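Local structure of transcriptional regulator (Vibrio virus VP882, 7DWM) at residues A[87-92]-A[103-108]; A[159-165]-A[198-203]; A[65-70]-A[94-98]. The protein binds the autoinducer 3,5-dimethylpyrazin-2-ol (DPO) in a PAS-fold domain and probably regulates transcription by binding DNA through a LuxR-type helix-turn-helix domain. All coordinates share one frame; numbering follows the deposited sequence.

Contact 1. Residues A[87-92]-A[103-108]. With A1U (3,5-dimethylpyrazin-2-ol), chain C.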
# COMPACT_ATOMS: atom_id res chain seq x y z
N LYS A 87 11.41 -1.32 -8.19
CA LYS A 87 10.49 -2.48 -8.04
C LYS A 87 9.16 -2.15 -8.70
O LYS A 87 8.89 -0.96 -8.89
CB LYS A 87 10.18 -2.67 -6.56
CG LYS A 87 8.93 -1.93 -6.09
CD LYS A 87 8.81 -1.82 -4.59
CE LYS A 87 7.97 -0.65 -4.15
NZ LYS A 87 7.84 0.37 -5.22
N LYS A 88 8.38 -3.17 -9.08
CA LYS A 88 7.05 -2.96 -9.63
C LYS A 88 6.06 -3.90 -8.95
O LYS A 88 6.35 -5.08 -8.73
CB LYS A 88 7.00 -3.18 -11.15
CG LYS A 88 7.69 -2.10 -11.99
CD LYS A 88 9.18 -2.37 -12.08
CE LYS A 88 10.01 -1.09 -12.12
NZ LYS A 88 11.38 -1.38 -12.61
N ILE A 89 4.90 -3.35 -8.62
CA ILE A 89 3.86 -4.05 -7.89
C ILE A 89 2.79 -4.48 -8.89
O ILE A 89 2.35 -3.69 -9.73
CB ILE A 89 3.26 -3.16 -6.78
CG1 ILE A 89 4.38 -2.54 -5.95
CG2 ILE A 89 2.36 -3.97 -5.87
CD1 ILE A 89 3.99 -1.22 -5.30
N VAL A 90 2.40 -5.74 -8.80
CA VAL A 90 1.35 -6.31 -9.63
C VAL A 90 0.17 -6.74 -8.79
O VAL A 90 0.31 -7.46 -7.79
CB VAL A 90 1.90 -7.45 -10.50
CG1 VAL A 90 1.88 -8.73 -9.77
CG2 VAL A 90 0.97 -7.62 -11.76
N LEU A 91 -1.00 -6.20 -9.15
CA LEU A 91 -2.29 -6.64 -8.66
C LEU A 91 -2.68 -7.90 -9.42
O LEU A 91 -2.95 -7.84 -10.63
CB LEU A 91 -3.34 -5.55 -8.83
CG LEU A 91 -4.81 -5.90 -8.57
CD1 LEU A 91 -5.04 -6.31 -7.12
CD2 LEU A 91 -5.72 -4.74 -8.94
N ASP A 92 -2.69 -9.03 -8.73
CA ASP A 92 -3.03 -10.32 -9.30
C ASP A 92 -4.32 -10.80 -8.64
O ASP A 92 -4.32 -11.23 -7.49
CB ASP A 92 -1.89 -11.31 -9.07
CG ASP A 92 -0.92 -11.39 -10.25
OD1 ASP A 92 -1.28 -11.89 -11.33
OD2 ASP A 92 0.24 -10.99 -10.11
N PHE A 103 -4.37 -10.69 -4.68
CA PHE A 103 -3.01 -10.59 -4.20
C PHE A 103 -2.32 -9.37 -4.78
O PHE A 103 -2.68 -8.86 -5.85
CB PHE A 103 -2.21 -11.85 -4.57
CG PHE A 103 -2.14 -12.86 -3.47
CD1 PHE A 103 -0.93 -13.15 -2.86
CD2 PHE A 103 -3.28 -13.51 -3.04
CE1 PHE A 103 -0.86 -14.09 -1.84
CE2 PHE A 103 -3.22 -14.44 -2.02
CZ PHE A 103 -2.00 -14.73 -1.42
N THR A 104 -1.32 -8.90 -4.05
CA THR A 104 -0.30 -8.01 -4.56
C THR A 104 0.98 -8.83 -4.73
O THR A 104 1.46 -9.42 -3.76
CB THR A 104 -0.10 -6.84 -3.60
OG1 THR A 104 -1.21 -5.94 -3.70
CG2 THR A 104 1.22 -6.12 -3.84
N PHE A 105 1.52 -8.86 -5.94
CA PHE A 105 2.82 -9.47 -6.22
C PHE A 105 3.82 -8.37 -6.55
O PHE A 105 3.73 -7.74 -7.61
CB PHE A 105 2.72 -10.50 -7.34
CG PHE A 105 2.25 -11.85 -6.87
CD1 PHE A 105 3.16 -12.79 -6.40
CD2 PHE A 105 0.90 -12.17 -6.87
CE1 PHE A 105 2.73 -14.03 -5.96
CE2 PHE A 105 0.47 -13.40 -6.42
CZ PHE A 105 1.38 -14.33 -5.97
N THR A 106 4.76 -8.15 -5.63
CA THR A 106 5.82 -7.16 -5.80
C THR A 106 7.05 -7.82 -6.42
O THR A 106 7.63 -8.74 -5.83
CB THR A 106 6.17 -6.53 -4.45
OG1 THR A 106 7.05 -7.40 -3.72
CG2 THR A 106 4.92 -6.29 -3.64
N LYS A 107 7.44 -7.34 -7.60
CA LYS A 107 8.56 -7.92 -8.33
C LYS A 107 9.70 -6.92 -8.42
O LYS A 107 9.51 -5.78 -8.88
CB LYS A 107 8.11 -8.38 -9.72
CG LYS A 107 6.84 -9.21 -9.64
CD LYS A 107 6.13 -9.40 -10.98
CE LYS A 107 6.87 -10.38 -11.86
NZ LYS A 107 6.08 -10.75 -13.06
N THR A 108 10.87 -7.35 -7.97
CA THR A 108 12.09 -6.58 -7.81
C THR A 108 13.24 -7.23 -8.58
O THR A 108 13.28 -8.45 -8.71
CB THR A 108 12.48 -6.45 -6.33
OG1 THR A 108 13.66 -5.66 -6.22
CG2 THR A 108 12.69 -7.83 -5.71
CAB A1U C . 1.49 -14.02 -10.28
CAC A1U C . 1.63 -15.24 -9.58
CAE A1U C . 3.93 -15.18 -10.01
CAF A1U C . 3.70 -13.97 -10.69
CAG A1U C . 0.42 -15.89 -8.98
CAH A1U C . 5.30 -15.79 -9.87
NAA A1U C . 2.53 -13.36 -10.86
NAD A1U C . 2.87 -15.80 -9.45
OAI A1U C . 4.84 -13.37 -11.25
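K88, V90 and D92 pair with K107, F105 and F103 in the antiparallel hairpin formed by strands 88-96 and 99-110 of the PAS-fold sheet, whose face bearing these side chains holds 3,5-dimethylpyrazin-2-ol. Each of these three hydrogen-bonded pairs makes two backbone bonds, for example K107 N to K88 O at 2.8 Å. Between them, I89 with T106 and L91 with T104 are non-hydrogen-bonded pairs whose side chains turn to the other face, where I89 and T106 lie side by side, CG2 to CG2 at 4.1 Å. There the second subunit packs against I89 with R133 and against L91 with A137.

On the ligand face, F105, its CG beside the backbone N (chi1 -83°), lays one ring face under the pyrazine, with CZ 3.5 Å from the methyl carbon CAG of the ligand. The D92 carboxylate stands almost perpendicular to the same ring, D92 CB being 3.7 Å from F105 CD2, and also reaches the ligand, D92 CG to CAB at 3.6 Å. H94 NE2 bonds D92 OD1 and can thereby steady the carboxylate.

K107 adds a polar contact with the ligand. Its amine is also held by D78 and Q77 of helix 71-80, a setting that would probably keep it charged. A bend at chi3 (74°) brings the lysine tip to the ligand oxygen, where K107 NZ gives OAI a weak hydrogen bond of 3.4 Å.

Contact 2. Residues A[159-165]-A[198-203]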
# COMPACT_ATOMS: atom_id res chain seq x y z
N LEU A 159 -28.76 -2.11 2.07
CA LEU A 159 -29.35 -1.62 0.83
C LEU A 159 -28.69 -2.28 -0.38
O LEU A 159 -27.54 -2.72 -0.31
CB LEU A 159 -29.23 -0.10 0.74
CG LEU A 159 -27.85 0.52 0.96
CD1 LEU A 159 -27.65 1.69 0.02
CD2 LEU A 159 -27.67 0.96 2.41
N ASN A 160 -29.42 -2.33 -1.49
CA ASN A 160 -29.09 -3.15 -2.65
C ASN A 160 -28.86 -2.25 -3.86
O ASN A 160 -29.76 -2.05 -4.68
CB ASN A 160 -30.20 -4.18 -2.91
CG ASN A 160 -30.30 -5.22 -1.81
OD1 ASN A 160 -30.82 -4.95 -0.73
ND2 ASN A 160 -29.79 -6.42 -2.08
N LEU A 161 -27.66 -1.71 -3.98
CA LEU A 161 -27.31 -0.95 -5.17
C LEU A 161 -27.12 -1.88 -6.35
O LEU A 161 -26.54 -2.97 -6.23
CB LEU A 161 -26.02 -0.15 -4.93
CG LEU A 161 -25.93 0.75 -3.70
CD1 LEU A 161 -24.58 1.43 -3.65
CD2 LEU A 161 -27.05 1.78 -3.70
N THR A 162 -27.62 -1.46 -7.51
CA THR A 162 -27.40 -2.20 -8.74
C THR A 162 -25.95 -2.01 -9.20
O THR A 162 -25.16 -1.30 -8.58
CB THR A 162 -28.39 -1.75 -9.82
OG1 THR A 162 -28.00 -0.47 -10.32
CG2 THR A 162 -29.79 -1.66 -9.24
N GLU A 163 -25.60 -2.67 -10.31
CA GLU A 163 -24.23 -2.58 -10.80
C GLU A 163 -23.91 -1.18 -11.30
O GLU A 163 -22.88 -0.60 -10.93
CB GLU A 163 -24.01 -3.62 -11.90
CG GLU A 163 -23.87 -5.04 -11.38
CD GLU A 163 -23.04 -5.92 -12.29
OE1 GLU A 163 -22.44 -6.90 -11.79
OE2 GLU A 163 -22.98 -5.64 -13.51
N ARG A 164 -24.80 -0.61 -12.12
CA ARG A 164 -24.57 0.75 -12.60
C ARG A 164 -24.61 1.75 -11.45
O ARG A 164 -23.84 2.72 -11.44
CB ARG A 164 -25.60 1.13 -13.67
CG ARG A 164 -25.51 2.59 -14.10
CD ARG A 164 -26.58 2.95 -15.11
NE ARG A 164 -26.54 2.06 -16.27
CZ ARG A 164 -27.48 2.01 -17.21
NH1 ARG A 164 -27.36 1.16 -18.22
NH2 ARG A 164 -28.53 2.80 -17.13
N GLU A 165 -25.49 1.54 -10.48
CA GLU A 165 -25.53 2.41 -9.31
C GLU A 165 -24.24 2.31 -8.51
O GLU A 165 -23.74 3.32 -8.00
CB GLU A 165 -26.74 2.07 -8.44
CG GLU A 165 -28.06 2.61 -8.98
CD GLU A 165 -29.27 1.91 -8.40
OE1 GLU A 165 -30.39 2.19 -8.88
OE2 GLU A 165 -29.11 1.09 -7.48
N ARG A 198 -31.81 7.59 -7.67
CA ARG A 198 -32.20 6.31 -7.08
C ARG A 198 -31.22 5.88 -5.99
O ARG A 198 -31.63 5.32 -4.97
CB ARG A 198 -32.30 5.24 -8.17
CG ARG A 198 -33.64 5.25 -8.88
CD ARG A 198 -33.78 4.07 -9.83
NE ARG A 198 -33.65 4.48 -11.23
CZ ARG A 198 -32.50 4.50 -11.89
NH1 ARG A 198 -32.48 4.89 -13.16
NH2 ARG A 198 -31.38 4.12 -11.30
N ILE A 199 -29.93 6.18 -6.16
CA ILE A 199 -28.95 5.89 -5.11
C ILE A 199 -29.27 6.71 -3.86
O ILE A 199 -29.33 6.17 -2.74
CB ILE A 199 -27.52 6.18 -5.60
CG1 ILE A 199 -27.10 5.19 -6.67
CG2 ILE A 199 -26.55 6.16 -4.43
CD1 ILE A 199 -25.95 5.69 -7.52
N ARG A 200 -29.45 8.02 -4.03
CA ARG A 200 -29.81 8.91 -2.94
C ARG A 200 -31.01 8.38 -2.17
O ARG A 200 -31.00 8.32 -0.93
CB ARG A 200 -30.09 10.30 -3.50
CG ARG A 200 -29.85 11.43 -2.52
CD ARG A 200 -30.64 12.65 -2.93
NE ARG A 200 -32.06 12.53 -2.60
CZ ARG A 200 -33.05 12.74 -3.46
NH1 ARG A 200 -32.78 13.10 -4.71
NH2 ARG A 200 -34.31 12.60 -3.07
N ASN A 201 -32.07 8.00 -2.89
CA ASN A 201 -33.28 7.53 -2.21
C ASN A 201 -33.03 6.20 -1.50
O ASN A 201 -33.59 5.96 -0.42
CB ASN A 201 -34.43 7.42 -3.20
CG ASN A 201 -35.13 8.75 -3.41
OD1 ASN A 201 -35.04 9.65 -2.57
ND2 ASN A 201 -35.81 8.89 -4.54
N LYS A 202 -32.21 5.33 -2.09
CA LYS A 202 -31.86 4.09 -1.40
C LYS A 202 -31.12 4.37 -0.10
O LYS A 202 -31.28 3.63 0.88
CB LYS A 202 -31.04 3.19 -2.32
CG LYS A 202 -31.89 2.38 -3.28
CD LYS A 202 -31.05 1.47 -4.16
CE LYS A 202 -31.92 0.83 -5.23
NZ LYS A 202 -31.19 -0.18 -6.04
N PHE A 203 -30.29 5.42 -0.07
CA PHE A 203 -29.62 5.79 1.17
C PHE A 203 -30.53 6.52 2.14
O PHE A 203 -30.22 6.60 3.33
CB PHE A 203 -28.40 6.68 0.87
CG PHE A 203 -27.15 5.90 0.59
CD1 PHE A 203 -26.17 5.76 1.56
CD2 PHE A 203 -26.95 5.32 -0.65
CE1 PHE A 203 -25.02 5.05 1.30
CE2 PHE A 203 -25.79 4.61 -0.92
CZ PHE A 203 -24.83 4.48 0.06
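E165 and K202 join the first turn of helix 163-172 to the end of helix 189-203 in the LuxR-family helix-turn-helix domain, with the lead-in residues 159-162 alongside. The close-packed part is centred on E165. Its CB and CG slide past I199 in the opposite direction, CG lying 3.6 Å from I199 CG1, while V168 and L211 add to the apolar surroundings of I199. Beyond CG the glutamate chain runs extended (chi2 161°), which delivers its carboxylate to K202. In this salt bridge E165 OE2 presents its syn lone pair to K202 NZ at 2.8 Å, and K202, equally extended, crosses the glutamate at about a right angle. The same ammonium bonds N160 O at 2.7 Å, so one lysine tip ties the lead-in backbone to the helix start. L161 packs more loosely, CD2 4.0 Å from K202 CD, with L169 and Y220 beside it.

T162 is the N-cap of helix 163-172 and forms a capping box with E165: T162 OG1 accepts from E165 N, and T162 N donates almost straight (175°) to OE2 from above the carboxylate plane. OE2 is therefore gripped by two donors, which, with the nearby helix N-terminus, would probably stabilise the charged carboxylate.

Toward solvent the contact thins. The exposed R198 completes the salt-bridge network: its NH2 meets the anti lone pair of E165 OE1 at 3.2 Å, a longer bridge with carboxylate and guanidinium nearly coplanar. L159, also exposed, lies over one face of the buried F203 ring, which has an edge-to-face partner in Y220. This CH-pi contact is offset toward the rim, with L159 CD1 3.6 Å from F203 CE2.

Contact 3. Residues A[65-70]-A[94-98]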
# COMPACT_ATOMS: atom_id res chain seq x y z
N CYS A 65 -3.42 -24.89 -11.72
CA CYS A 65 -4.04 -23.64 -11.29
C CYS A 65 -4.20 -22.71 -12.47
O CYS A 65 -3.42 -22.74 -13.43
CB CYS A 65 -3.25 -22.93 -10.18
SG CYS A 65 -4.15 -21.51 -9.52
N GLU A 66 -5.22 -21.86 -12.38
CA GLU A 66 -5.63 -21.01 -13.50
C GLU A 66 -4.63 -19.90 -13.76
O GLU A 66 -4.66 -19.31 -14.85
CB GLU A 66 -7.02 -20.41 -13.22
CG GLU A 66 -8.08 -21.44 -12.87
CD GLU A 66 -9.06 -21.67 -14.01
OE1 GLU A 66 -10.08 -22.35 -13.77
OE2 GLU A 66 -8.82 -21.18 -15.13
N THR A 67 -3.78 -19.59 -12.78
CA THR A 67 -2.69 -18.64 -12.97
C THR A 67 -1.99 -18.84 -14.30
O THR A 67 -1.60 -17.86 -14.94
CB THR A 67 -1.69 -18.77 -11.82
OG1 THR A 67 -1.54 -20.14 -11.45
CG2 THR A 67 -2.17 -17.98 -10.61
N ALA A 68 -1.84 -20.09 -14.74
CA ALA A 68 -1.07 -20.38 -15.94
C ALA A 68 -1.58 -19.63 -17.16
O ALA A 68 -0.80 -19.32 -18.07
CB ALA A 68 -1.07 -21.89 -16.21
N ALA A 69 -2.88 -19.33 -17.21
CA ALA A 69 -3.41 -18.63 -18.38
C ALA A 69 -2.80 -17.25 -18.55
O ALA A 69 -2.75 -16.74 -19.68
CB ALA A 69 -4.94 -18.51 -18.28
N PHE A 70 -2.31 -16.64 -17.47
CA PHE A 70 -1.62 -15.37 -17.53
C PHE A 70 -0.11 -15.52 -17.37
O PHE A 70 0.59 -14.51 -17.21
CB PHE A 70 -2.16 -14.41 -16.47
CG PHE A 70 -3.51 -13.85 -16.81
CD1 PHE A 70 -3.62 -12.61 -17.42
CD2 PHE A 70 -4.66 -14.56 -16.53
CE1 PHE A 70 -4.85 -12.09 -17.74
CE2 PHE A 70 -5.90 -14.04 -16.85
CZ PHE A 70 -6.00 -12.81 -17.45
N HIS A 94 -7.01 -13.63 -8.92
CA HIS A 94 -7.00 -14.94 -9.57
C HIS A 94 -7.82 -15.94 -8.78
O HIS A 94 -7.91 -15.83 -7.55
CB HIS A 94 -5.56 -15.47 -9.72
CG HIS A 94 -4.75 -14.76 -10.75
ND1 HIS A 94 -4.91 -14.97 -12.10
CD2 HIS A 94 -3.77 -13.84 -10.63
CE1 HIS A 94 -4.07 -14.21 -12.77
NE2 HIS A 94 -3.36 -13.51 -11.90
N PRO A 95 -8.41 -16.93 -9.45
CA PRO A 95 -8.98 -18.10 -8.76
C PRO A 95 -7.87 -19.07 -8.34
O PRO A 95 -7.61 -20.09 -8.97
CB PRO A 95 -9.91 -18.69 -9.81
CG PRO A 95 -9.25 -18.35 -11.11
CD PRO A 95 -8.59 -17.00 -10.91
N TYR A 96 -7.20 -18.73 -7.25
CA TYR A 96 -6.11 -19.55 -6.75
C TYR A 96 -6.66 -20.88 -6.22
O TYR A 96 -7.87 -21.09 -6.12
CB TYR A 96 -5.34 -18.80 -5.66
CG TYR A 96 -4.70 -17.51 -6.14
CD1 TYR A 96 -3.65 -17.54 -7.05
CD2 TYR A 96 -5.15 -16.28 -5.70
CE1 TYR A 96 -3.06 -16.36 -7.50
CE2 TYR A 96 -4.58 -15.10 -6.14
CZ TYR A 96 -3.53 -15.15 -7.04
OH TYR A 96 -2.95 -13.98 -7.49
N ALA A 97 -5.73 -21.77 -5.87
CA ALA A 97 -6.06 -23.16 -5.54
C ALA A 97 -7.10 -23.29 -4.43
O ALA A 97 -7.65 -24.38 -4.26
CB ALA A 97 -4.79 -23.91 -5.14
N ASN A 98 -7.38 -22.23 -3.68
CA ASN A 98 -8.39 -22.27 -2.63
C ASN A 98 -9.35 -21.10 -2.74
O ASN A 98 -9.70 -20.46 -1.74
CB ASN A 98 -7.76 -22.33 -1.24
CG ASN A 98 -8.59 -23.13 -0.26
OD1 ASN A 98 -9.81 -22.97 -0.19
ND2 ASN A 98 -7.94 -24.00 0.51
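The H94 imidazole has the T67 methyl over one face and the F70 ring at its edge, where the 3-10 segment 66-69 of the PAS-fold domain meets the end of strand 88-96. T67 CG2 sits toward the rim of that face, 4.1 Å from H94 CG. The aromatic pair is an offset edge-to-face one: the edge of H94 turns to the face of F70, with ring planes 71° apart and H94 CE1 3.8 Å from F70 CD2. Both imidazole nitrogens are bonded, ND1 to Q232 and the other to D92, which should fix the rotation of the ring against F70.

The Y96 ring carries H94 CB over one face, toward the rim. T67 CG2 approaches this ring obliquely, 3.6 Å from Y96 CE1. With CG2 anti to the carbonyl carbon and OG1 between N and C (chi1 38°), the threonine sets its methyl against both the histidine and the tyrosine. T67 and Y96 belong to the pocket of 3,5-dimethylpyrazin-2-ol and both touch the ligand, so the methyl contact joins two residues of the pocket wall. Y96 OH bonds D92 O, and its ring meets F103 edge-to-face, which should fix the side chain.

Away from the rings the contact is apolar and backbone packing, with no hydrogen bond across it. E66 crosses P95 at about a right angle, its CB 3.7 Å from P95 CG. P95 centres an inverse gamma turn, in which Y96 N bonds weakly to H94 O. C65 directs its sulfur at the backbone of the turn itself, SG lying 3.8 Å from P95 O and 3.9 Å from Y96 CA.

In the fold
Contacts 1 and 3 share strand 88-96 and the PAS-fold sheet and touch one another, F105 CE2 lying 3.6 Å from Y96 OH; between them they supply five residues of the ligand pocket. Contact 1 is core, a buried backbone pairing with a ligand on one face and the second subunit against the other. Contact 3, nearer the surface, joins the loop before helix 71-80 to the strand end by ring and methyl packing. Contact 2 belongs to the LuxR-family region, its centre about 34 Å from that of contact 1. Partly buried between helix ends, it relies on charged side chains and a helix cap instead.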